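Local coordinates for cerato-platanin-like protein (Moniliophthora perniciosa, PDB 3SUM) that is of unknown function but belongs to the cerato-platanins, small secreted fungal proteins built on a double-psi beta-barrel, at residues H49-P54 against V75-R80. Sequence-based numbering, arbitrary orientation.
Sequences HFVAAP and VTVVDR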
loop_
_atom_site.group_PDB
_atom_site.type_symbol
_atom_site.label_atom_id
_atom_site.label_comp_id
_atom_site.label_asym_id
_atom_site.label_seq_id
_atom_site.Cartn_x
_atom_site.Cartn_y
_atom_site.Cartn_z
ATOM N N HIS A 49 5.380 -1.704 0.384
ATOM C CA HIS A 49 4.491 -1.085 -0.581
ATOM C C HIS A 49 3.119 -1.054 0.048
ATOM O O HIS A 49 2.257 -1.780 -0.379
ATOM C CB HIS A 49 4.513 -1.955 -1.854
ATOM C CG HIS A 49 5.628 -1.522 -2.740
ATOM N ND1 HIS A 49 5.596 -1.620 -4.119
ATOM C CD2 HIS A 49 6.771 -0.851 -2.433
ATOM C CE1 HIS A 49 6.687 -1.061 -4.623
ATOM N NE2 HIS A 49 7.429 -0.603 -3.626
ATOM N N PHE A 50 3.020 -0.233 1.087
ATOM C CA PHE A 50 1.880 -0.231 1.977
ATOM C C PHE A 50 1.219 1.129 1.978
ATOM O O PHE A 50 1.870 2.126 1.889
ATOM C CB PHE A 50 2.359 -0.506 3.403
ATOM C CG PHE A 50 2.684 -1.940 3.679
ATOM C CD1 PHE A 50 2.319 -2.935 2.786
ATOM C CD2 PHE A 50 3.371 -2.284 4.833
ATOM C CE1 PHE A 50 2.628 -4.293 3.064
ATOM C CE2 PHE A 50 3.678 -3.623 5.143
ATOM C CZ PHE A 50 3.275 -4.627 4.255
ATOM N N VAL A 51 -0.115 1.142 2.164
ATOM C CA VAL A 51 -0.808 2.371 2.181
ATOM C C VAL A 51 -1.883 2.324 3.255
ATOM O O VAL A 51 -2.347 1.265 3.651
ATOM C CB VAL A 51 -1.567 2.688 0.836
ATOM C CG1 VAL A 51 -0.578 2.977 -0.355
ATOM C CG2 VAL A 51 -2.499 1.526 0.461
ATOM N N ALA A 52 -2.197 3.501 3.761
ATOM C CA ALA A 52 -3.477 3.673 4.480
ATOM C C ALA A 52 -4.473 4.076 3.461
ATOM O O ALA A 52 -4.156 4.792 2.544
ATOM C CB ALA A 52 -3.325 4.802 5.531
ATOM N N ALA A 53 -5.735 3.701 3.642
ATOM C CA ALA A 53 -6.741 4.063 2.675
ATOM C C ALA A 53 -8.058 4.010 3.412
ATOM O O ALA A 53 -8.137 3.469 4.557
ATOM C CB ALA A 53 -6.713 3.077 1.499
ATOM N N PRO A 54 -9.097 4.590 2.809
ATOM C CA PRO A 54 -10.295 4.748 3.593
ATOM C C PRO A 54 -11.018 3.436 3.714
ATOM O O PRO A 54 -11.082 2.675 2.757
ATOM C CB PRO A 54 -11.179 5.682 2.728
ATOM C CG PRO A 54 -10.319 6.229 1.730
ATOM C CD PRO A 54 -9.125 5.346 1.546
ATOM N N VAL A 75 -0.010 -2.082 -4.127
ATOM C CA VAL A 75 0.111 -1.715 -2.738
ATOM C C VAL A 75 -0.887 -2.475 -1.868
ATOM O O VAL A 75 -1.934 -2.798 -2.335
ATOM C CB VAL A 75 -0.065 -0.184 -2.543
ATOM C CG1 VAL A 75 0.927 0.611 -3.430
ATOM C CG2 VAL A 75 -1.476 0.311 -2.921
ATOM N N THR A 76 -0.512 -2.750 -0.584
ATOM C CA THR A 76 -1.394 -3.408 0.296
ATOM C C THR A 76 -1.974 -2.356 1.197
ATOM O O THR A 76 -1.251 -1.527 1.746
ATOM C CB THR A 76 -0.605 -4.425 1.108
ATOM O OG1 THR A 76 0.019 -5.302 0.170
ATOM C CG2 THR A 76 -1.558 -5.307 1.986
ATOM N N VAL A 77 -3.300 -2.413 1.415
ATOM C CA VAL A 77 -3.870 -1.538 2.372
ATOM C C VAL A 77 -3.623 -2.092 3.784
ATOM O O VAL A 77 -4.055 -3.198 4.094
ATOM C CB VAL A 77 -5.434 -1.424 2.096
ATOM C CG1 VAL A 77 -6.146 -0.582 3.254
ATOM C CG2 VAL A 77 -5.693 -0.720 0.712
ATOM N N VAL A 78 -2.978 -1.303 4.656
ATOM C CA VAL A 78 -2.563 -1.781 5.949
ATOM C C VAL A 78 -3.063 -0.870 7.068
ATOM O O VAL A 78 -2.876 -1.167 8.249
ATOM C CB VAL A 78 -1.028 -1.878 6.069
ATOM C CG1 VAL A 78 -0.412 -2.873 4.958
ATOM C CG2 VAL A 78 -0.339 -0.449 6.063
ATOM N N ASP A 79 -3.733 0.221 6.698
ATOM C CA ASP A 79 -4.188 1.150 7.758
ATOM C C ASP A 79 -5.307 2.004 7.161
ATOM O O ASP A 79 -5.658 1.831 5.977
ATOM C CB ASP A 79 -2.952 1.996 8.125
ATOM C CG ASP A 79 -3.120 2.794 9.424
ATOM O OD1 ASP A 79 -4.129 2.626 10.154
ATOM O OD2 ASP A 79 -2.210 3.601 9.648
ATOM N N ARG A 80 -5.853 2.941 7.910
ATOM C CA ARG A 80 -7.002 3.687 7.426
ATOM C C ARG A 80 -6.630 5.149 7.459
ATOM O O ARG A 80 -5.869 5.555 8.328
ATOM C CB ARG A 80 -8.278 3.502 8.345
ATOM C CG ARG A 80 -9.359 2.504 7.760
ATOM C CD ARG A 80 -8.603 1.183 7.370
ATOM N NE ARG A 80 -9.556 0.132 7.003
ATOM C CZ ARG A 80 -9.908 -0.106 5.758
ATOM N NH1 ARG A 80 -9.400 0.632 4.801
ATOM N NH2 ARG A 80 -10.756 -1.079 5.491
#
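The double-psi beta-barrel of cerato-platanins brings two parallel strands together here, and the pairing of 50-52 with 75-79 shows how a beta bulge redirects side chains. Before the bulge the register is regular: Thr76 N donates to His49 O and Val51 N to Thr76 O, both in the carbonyl plane. Val78 N then reaches Val51 O at 2.8 Å, nearly along the C=O axis. Val78 is the extra residue on strand 71-79: Ala52 pairs with Asp79, and Val78 turns its side chain toward the neighbouring strand.

Phe50 receives it. With CG anti to its own carbonyl carbon (chi1 -77°), Phe50 lays CB against Val78 CG2, while CG and CD1 each lie 3.5 Å from Val78 CG1. This methyl sits over one ring face in a CH-pi contact, 3.6 Å from the centroid of the Phe50 ring, so that CD2, CE2 and the tip CZ lie under it too; CD1 and CE1 also run beside Thr76 CB. An alanine in place of Phe50 would probably leave Val78 CG1 and Thr76 CB without this aromatic packing.

On the opposite face from Phe50 and Thr76, Val51 CG2 meets Val75 CG2 at 3.7 Å and Val77 CG2 at 3.9 Å, a cluster that Leu93 of helix 91-97 and Phe87 extend. Past the bulge, Ala53 N bonds to Asp79 O. The Arg80 chain, bent at chi2 (51°), curls back over Ala53 O; its NH2 bonds to Thr58 O, while NH1 donates to Ala53 O at 3.1 Å from above the carbonyl plane.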